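Local coordinates for protein hydrolase, NUDIX family (Clostridium perfringens ATCC 13124, PDB 3F6A) that probably hydrolyses a nucleoside diphosphate linked to another group, as other members of the NUDIX hydrolase family do, though its own substrate is not established, at residues 52-62 with 104-115; 6-14 with 31-39. All coordinates share one frame; numbering follows the deposited sequence.

Contact 1 of 2, residues 52-62 with 104-115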
# COMPACT_ATOMS: atom_id res chain seq x y z
N LYS A 52 3.51 14.90 13.58
CA LYS A 52 4.22 15.70 14.58
C LYS A 52 4.58 17.08 14.03
O LYS A 52 4.43 18.09 14.71
CB LYS A 52 5.50 14.97 15.01
CG LYS A 52 6.11 15.48 16.32
CD LYS A 52 5.19 15.19 17.50
CE LYS A 52 5.87 15.47 18.83
NZ LYS A 52 4.98 15.17 19.99
N GLU A 53 5.06 17.12 12.79
CA GLU A 53 5.45 18.38 12.18
C GLU A 53 4.27 19.29 11.81
O GLU A 53 4.33 20.50 12.02
CB GLU A 53 6.31 18.12 10.93
CG GLU A 53 7.58 17.32 11.22
CD GLU A 53 8.43 17.06 9.98
OE1 GLU A 53 7.87 16.69 8.93
OE2 GLU A 53 9.67 17.21 10.07
N GLU A 54 3.19 18.71 11.30
CA GLU A 54 2.05 19.51 10.88
C GLU A 54 1.01 19.81 11.96
O GLU A 54 0.21 20.74 11.80
CB GLU A 54 1.38 18.87 9.66
CG GLU A 54 2.39 18.56 8.56
CD GLU A 54 1.75 18.16 7.23
OE1 GLU A 54 0.69 17.49 7.24
OE2 GLU A 54 2.33 18.49 6.18
N ALA A 55 1.02 19.06 13.05
CA ALA A 55 0.05 19.29 14.11
C ALA A 55 0.60 19.09 15.52
O ALA A 55 -0.14 19.22 16.49
CB ALA A 55 -1.17 18.41 13.90
N GLY A 56 1.89 18.77 15.63
CA GLY A 56 2.48 18.54 16.94
C GLY A 56 1.78 17.42 17.68
O GLY A 56 1.64 17.46 18.91
N LEU A 57 1.35 16.41 16.94
CA LEU A 57 0.63 15.29 17.53
C LEU A 57 1.37 13.96 17.53
O LEU A 57 2.15 13.66 16.63
CB LEU A 57 -0.70 15.06 16.80
CG LEU A 57 -1.76 16.15 16.78
CD1 LEU A 57 -2.91 15.71 15.88
CD2 LEU A 57 -2.25 16.43 18.19
N ASN A 58 1.10 13.18 18.57
CA ASN A 58 1.63 11.83 18.71
C ASN A 58 0.41 11.03 18.26
O ASN A 58 -0.70 11.29 18.73
CB ASN A 58 1.93 11.51 20.17
CG ASN A 58 3.28 12.03 20.62
OD1 ASN A 58 3.51 12.23 21.81
ND2 ASN A 58 4.17 12.25 19.67
N VAL A 59 0.60 10.08 17.34
CA VAL A 59 -0.54 9.31 16.86
C VAL A 59 -0.37 7.80 16.98
O VAL A 59 0.71 7.29 17.29
CB VAL A 59 -0.85 9.64 15.38
CG1 VAL A 59 -1.28 11.08 15.24
CG2 VAL A 59 0.38 9.36 14.52
N THR A 60 -1.46 7.09 16.74
CA THR A 60 -1.47 5.63 16.76
C THR A 60 -2.11 5.17 15.46
O THR A 60 -3.33 5.26 15.29
CB THR A 60 -2.26 5.08 17.95
OG1 THR A 60 -1.53 5.33 19.16
CG2 THR A 60 -2.49 3.57 17.81
N LEU A 61 -1.28 4.70 14.54
CA LEU A 61 -1.78 4.24 13.25
C LEU A 61 -2.61 2.97 13.38
O LEU A 61 -2.27 2.06 14.14
CB LEU A 61 -0.61 3.98 12.30
CG LEU A 61 0.32 5.14 11.95
CD1 LEU A 61 1.51 4.62 11.16
CD2 LEU A 61 -0.43 6.18 11.15
N TYR A 62 -3.71 2.91 12.63
CA TYR A 62 -4.54 1.72 12.64
C TYR A 62 -3.69 0.65 11.96
O TYR A 62 -3.24 0.85 10.82
CB TYR A 62 -5.82 1.98 11.84
CG TYR A 62 -6.67 0.75 11.63
CD1 TYR A 62 -7.25 0.08 12.70
CD2 TYR A 62 -6.90 0.27 10.34
CE1 TYR A 62 -8.04 -1.05 12.50
CE2 TYR A 62 -7.69 -0.85 10.13
CZ TYR A 62 -8.26 -1.51 11.21
OH TYR A 62 -9.02 -2.63 11.00
N TYR A 104 -5.04 5.68 8.45
CA TYR A 104 -5.99 6.22 9.41
C TYR A 104 -5.32 6.02 10.77
O TYR A 104 -4.62 5.03 10.97
CB TYR A 104 -7.33 5.47 9.37
CG TYR A 104 -8.09 5.58 8.05
CD1 TYR A 104 -7.81 6.60 7.13
CD2 TYR A 104 -9.09 4.67 7.73
CE1 TYR A 104 -8.52 6.72 5.93
CE2 TYR A 104 -9.81 4.78 6.53
CZ TYR A 104 -9.52 5.80 5.64
OH TYR A 104 -10.24 5.89 4.47
N ALA A 105 -5.54 6.96 11.68
CA ALA A 105 -4.93 6.87 13.00
C ALA A 105 -5.75 7.58 14.06
O ALA A 105 -6.75 8.24 13.76
CB ALA A 105 -3.53 7.47 12.96
N THR A 106 -5.32 7.45 15.31
CA THR A 106 -6.00 8.08 16.43
C THR A 106 -4.99 8.94 17.20
O THR A 106 -3.79 8.75 17.07
CB THR A 106 -6.57 7.03 17.40
OG1 THR A 106 -5.49 6.21 17.88
CG2 THR A 106 -7.60 6.15 16.70
N THR A 107 -5.51 9.89 17.98
CA THR A 107 -4.68 10.75 18.82
C THR A 107 -5.50 11.07 20.07
O THR A 107 -6.72 10.94 20.07
CB THR A 107 -4.26 12.05 18.08
OG1 THR A 107 -3.14 12.64 18.75
CG2 THR A 107 -5.41 13.04 18.03
N THR A 108 -4.84 11.50 21.14
CA THR A 108 -5.52 11.77 22.40
C THR A 108 -6.22 13.11 22.64
O THR A 108 -7.25 13.15 23.31
CB THR A 108 -4.55 11.54 23.58
OG1 THR A 108 -3.42 12.40 23.44
CG2 THR A 108 -4.09 10.10 23.60
N SER A 109 -5.70 14.21 22.09
CA SER A 109 -6.34 15.51 22.31
C SER A 109 -6.54 16.33 21.04
O SER A 109 -5.85 16.13 20.04
CB SER A 109 -5.52 16.33 23.31
OG SER A 109 -4.23 16.60 22.79
N PHE A 110 -7.49 17.25 21.10
CA PHE A 110 -7.80 18.12 19.97
C PHE A 110 -6.77 19.22 19.83
O PHE A 110 -6.68 19.86 18.79
CB PHE A 110 -9.17 18.78 20.16
CG PHE A 110 -10.33 17.83 20.05
CD1 PHE A 110 -10.51 17.06 18.91
CD2 PHE A 110 -11.27 17.75 21.07
CE1 PHE A 110 -11.61 16.22 18.78
CE2 PHE A 110 -12.38 16.92 20.95
CZ PHE A 110 -12.55 16.15 19.80
N GLU A 111 -6.00 19.45 20.88
CA GLU A 111 -5.01 20.51 20.85
C GLU A 111 -3.93 20.21 19.82
O GLU A 111 -3.41 19.10 19.76
CB GLU A 111 -4.37 20.69 22.23
CG GLU A 111 -3.87 22.09 22.48
CD GLU A 111 -3.19 22.23 23.83
OE1 GLU A 111 -3.79 21.82 24.85
OE2 GLU A 111 -2.06 22.77 23.87
N THR A 112 -3.59 21.21 19.01
CA THR A 112 -2.58 21.04 17.98
C THR A 112 -1.58 22.18 17.99
O THR A 112 -1.91 23.29 18.38
CB THR A 112 -3.23 20.95 16.60
OG1 THR A 112 -4.09 22.07 16.40
CG2 THR A 112 -4.04 19.68 16.48
N SER A 113 -0.36 21.89 17.56
CA SER A 113 0.69 22.89 17.52
C SER A 113 1.61 22.65 16.32
O SER A 113 2.65 22.01 16.45
CB SER A 113 1.50 22.82 18.82
OG SER A 113 2.56 23.76 18.83
N PRO A 114 1.24 23.16 15.14
CA PRO A 114 2.08 22.95 13.95
C PRO A 114 3.47 23.55 14.08
O PRO A 114 3.65 24.58 14.72
CB PRO A 114 1.28 23.63 12.84
CG PRO A 114 -0.14 23.54 13.32
CD PRO A 114 0.00 23.88 14.79
N GLU A 115 4.45 22.90 13.47
CA GLU A 115 5.80 23.40 13.51
C GLU A 115 5.94 24.51 12.46
O GLU A 115 5.08 24.69 11.59
CB GLU A 115 6.80 22.27 13.27
CG GLU A 115 6.84 21.29 14.44
CD GLU A 115 7.79 20.13 14.22
OE1 GLU A 115 8.62 20.19 13.28
OE2 GLU A 115 7.70 19.16 14.99
O HOH W 1 0.00 19.11 20.41
O HOH W 2 -1.55 11.19 21.59
O HOH W 3 -3.84 2.93 8.70
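L57 reaches across to the loop 107-112 with its CD2 methyl, which lies 3.3 Å from E111 O and also meets OG1 of T107. Leucine suits this place because L20 of strand 18-23 packs on it; the A55 methyl touches T112 CG2 and also packs on L122. Chi1 of -162° turns the T107 hydroxyl away from its own backbone N, and it donates to N58 O at 2.8 Å, which also accepts from a water. T60 and T106 form an antiparallel hydrogen-bonded pair, and the A105 methyl sits 3.8 Å from L61 CD2. Residues 35-56 carry the Nudix box, and this contact ties its helix end to the loop after strand 98-106. There E115 N donates to E53 O almost straight (2.8 Å, 166°), while S113 N approaches A55 O from above the carbonyl plane. G56, with positive phi, leaves the helical run; its CA lies 3.5 Å from S113 O, and glycine suits this turn. The outer side is looser: the E115 carboxylate lies over the E53 backbone, the two acid planes 80° apart, with E53 OE2 and E115 OE1 4.5 Å apart, a like-charge approach probably eased by the E53 OE1 salt bridge to R49.

Contact 2 of 2, residues 6-14 with 31-39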
# COMPACT_ATOMS: atom_id res chain seq x y z
N HIS A 6 8.24 9.81 -6.16
CA HIS A 6 6.84 10.01 -6.52
C HIS A 6 5.92 9.35 -5.49
O HIS A 6 4.84 8.89 -5.83
CB HIS A 6 6.56 9.38 -7.88
CG HIS A 6 7.16 10.13 -9.03
ND1 HIS A 6 7.76 9.50 -10.10
CD2 HIS A 6 7.22 11.46 -9.29
CE1 HIS A 6 8.16 10.41 -10.97
NE2 HIS A 6 7.84 11.60 -10.50
N PHE A 7 6.37 9.30 -4.25
CA PHE A 7 5.61 8.66 -3.18
C PHE A 7 5.38 9.59 -2.00
O PHE A 7 6.31 10.20 -1.48
CB PHE A 7 6.34 7.40 -2.72
CG PHE A 7 6.42 6.33 -3.78
CD1 PHE A 7 5.46 5.33 -3.86
CD2 PHE A 7 7.45 6.34 -4.72
CE1 PHE A 7 5.51 4.36 -4.86
CE2 PHE A 7 7.51 5.38 -5.72
CZ PHE A 7 6.55 4.38 -5.79
N THR A 8 4.12 9.68 -1.59
CA THR A 8 3.73 10.52 -0.47
C THR A 8 2.79 9.73 0.45
O THR A 8 2.36 8.63 0.11
CB THR A 8 2.96 11.76 -0.96
OG1 THR A 8 1.67 11.36 -1.46
CG2 THR A 8 3.72 12.47 -2.07
N VAL A 9 2.49 10.30 1.61
CA VAL A 9 1.57 9.66 2.55
C VAL A 9 0.52 10.67 3.00
O VAL A 9 0.72 11.88 2.89
CB VAL A 9 2.30 9.10 3.81
CG1 VAL A 9 3.34 8.07 3.39
CG2 VAL A 9 2.95 10.23 4.61
N SER A 10 -0.60 10.15 3.48
CA SER A 10 -1.69 10.97 3.99
C SER A 10 -2.16 10.28 5.25
O SER A 10 -2.14 9.05 5.33
CB SER A 10 -2.86 11.03 2.99
OG SER A 10 -2.55 11.88 1.90
N VAL A 11 -2.58 11.06 6.24
CA VAL A 11 -3.04 10.49 7.50
C VAL A 11 -4.29 11.19 7.99
O VAL A 11 -4.30 12.41 8.16
CB VAL A 11 -1.99 10.63 8.62
CG1 VAL A 11 -2.28 9.62 9.71
CG2 VAL A 11 -0.60 10.47 8.06
N PHE A 12 -5.34 10.41 8.22
CA PHE A 12 -6.59 10.92 8.74
C PHE A 12 -6.55 10.57 10.22
O PHE A 12 -6.59 9.40 10.59
CB PHE A 12 -7.76 10.25 8.03
CG PHE A 12 -7.99 10.78 6.64
CD1 PHE A 12 -8.84 11.86 6.43
CD2 PHE A 12 -7.33 10.22 5.55
CE1 PHE A 12 -9.04 12.37 5.16
CE2 PHE A 12 -7.52 10.74 4.26
CZ PHE A 12 -8.37 11.81 4.07
N ILE A 13 -6.45 11.60 11.05
CA ILE A 13 -6.35 11.41 12.50
C ILE A 13 -7.68 11.65 13.20
O ILE A 13 -8.31 12.69 13.03
CB ILE A 13 -5.28 12.35 13.08
CG1 ILE A 13 -3.96 12.11 12.35
CG2 ILE A 13 -5.13 12.12 14.57
CD1 ILE A 13 -2.86 13.08 12.70
N VAL A 14 -8.09 10.67 14.01
CA VAL A 14 -9.34 10.76 14.74
C VAL A 14 -9.15 10.91 16.25
O VAL A 14 -8.37 10.18 16.86
CB VAL A 14 -10.21 9.49 14.48
CG1 VAL A 14 -11.42 9.48 15.43
CG2 VAL A 14 -10.66 9.46 13.03
N LEU A 31 -7.29 19.41 3.70
CA LEU A 31 -6.69 18.12 3.41
C LEU A 31 -6.16 17.45 4.67
O LEU A 31 -5.94 18.10 5.70
CB LEU A 31 -5.53 18.28 2.43
CG LEU A 31 -5.80 18.82 1.02
CD1 LEU A 31 -4.47 19.04 0.31
CD2 LEU A 31 -6.69 17.84 0.25
N PRO A 32 -5.96 16.12 4.62
CA PRO A 32 -5.44 15.44 5.80
C PRO A 32 -3.97 15.79 5.88
O PRO A 32 -3.42 16.34 4.93
CB PRO A 32 -5.67 13.97 5.47
CG PRO A 32 -5.50 13.94 3.98
CD PRO A 32 -6.29 15.16 3.55
N LEU A 33 -3.34 15.49 7.01
CA LEU A 33 -1.92 15.76 7.15
C LEU A 33 -1.19 14.80 6.21
O LEU A 33 -1.75 13.78 5.81
CB LEU A 33 -1.47 15.52 8.59
CG LEU A 33 -2.27 16.22 9.69
CD1 LEU A 33 -1.52 16.14 11.02
CD2 LEU A 33 -2.51 17.67 9.30
N GLY A 34 0.05 15.12 5.87
CA GLY A 34 0.81 14.26 4.98
C GLY A 34 1.96 14.97 4.30
O GLY A 34 2.25 16.13 4.60
N GLY A 35 2.62 14.27 3.37
CA GLY A 35 3.75 14.86 2.67
C GLY A 35 4.64 13.78 2.10
O GLY A 35 4.31 12.60 2.15
N HIS A 36 5.78 14.19 1.56
CA HIS A 36 6.73 13.26 0.96
C HIS A 36 7.33 12.31 1.98
O HIS A 36 7.36 12.58 3.19
CB HIS A 36 7.84 14.01 0.24
CG HIS A 36 8.89 14.60 1.15
ND1 HIS A 36 8.58 15.36 2.25
CD2 HIS A 36 10.24 14.57 1.08
CE1 HIS A 36 9.69 15.79 2.82
NE2 HIS A 36 10.71 15.32 2.12
N ILE A 37 7.81 11.17 1.48
CA ILE A 37 8.45 10.16 2.30
C ILE A 37 9.94 10.37 2.11
O ILE A 37 10.41 10.53 0.97
CB ILE A 37 8.09 8.74 1.81
CG1 ILE A 37 6.58 8.58 1.70
CG2 ILE A 37 8.67 7.70 2.75
CD1 ILE A 37 6.15 7.23 1.14
N GLU A 38 10.71 10.40 3.19
CA GLU A 38 12.14 10.59 3.02
C GLU A 38 12.74 9.32 2.44
O GLU A 38 12.23 8.22 2.69
CB GLU A 38 12.81 10.92 4.35
CG GLU A 38 14.19 11.57 4.20
CD GLU A 38 15.34 10.59 4.38
OE1 GLU A 38 15.40 9.95 5.45
OE2 GLU A 38 16.18 10.48 3.47
N VAL A 39 13.79 9.46 1.65
CA VAL A 39 14.43 8.29 1.08
C VAL A 39 14.94 7.53 2.30
O VAL A 39 15.35 8.14 3.28
CB VAL A 39 15.60 8.68 0.12
CG1 VAL A 39 16.81 9.14 0.91
CG2 VAL A 39 15.96 7.51 -0.78
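Strands 7-14 and 33-36 run antiparallel, their axes 4.6 Å apart at closest approach; V9 and G35 exchange two backbone hydrogen bonds and V11 N donates to L33 O at 2.9 Å. At the ends the ladder frays into weak bonds, L33 N to V11 O and I37 N to F7 O. G34 and G35 adopt extended angles with positive phi (near 160°), a region open chiefly to residues without a side chain, and G34 CA is 3.2 Å from V9 O. On the face bearing V9, V11 and L33, V9 CG1 meets I37 CG1 at 3.7 Å, the side chains crossing at about a right angle, as do I13 and L33 where their CD1 methyls touch. Branched aliphatics suit this face because C47 and A55 of helix 43-55 cover it. On the other face, P32 lays CB over the middle of the F12 ring, 3.7 Å from the centroid and 9° off its normal, a CH-pi contact. Chi1 of -76° puts the ring beside F12's own backbone N, where P32 meets it; M143, A144 and A147 of helix 138-150 also pack on it. T8 and S10 send their hydroxyls to D100. The Nudix box begins at G35; G34, just before it, donates its N-H to E54 OE1. The chemistry implies a backbone segment without side chains, tied to helix 43-55 by a carboxylate, between an apolar face and a mixed one.

Overall arrangement
Contact 2 is the core contact, close to the centre of the chain, whereas contact 1 is only partly buried and lies nearer the surface; their centres are about 13 Å apart. Both belong to one mixed sheet, since strands 7-15 and 98-106 are parallel neighbours in it, and A105 O probably accepts a hydrogen bond from V14 N. Strand 30-36 leads on in sequence to helix 43-55, so the first residue of the Nudix box lies in contact 2 and the last in contact 1. Chemistry follows place: a longer ladder flanked by apolar packing in contact 2; in contact 1 a short ladder and a buried leucine give way to loop carbonyls, waters and acids. Contact 2 also reaches the second subunit, through F7 meeting its counterpart edge-to-face.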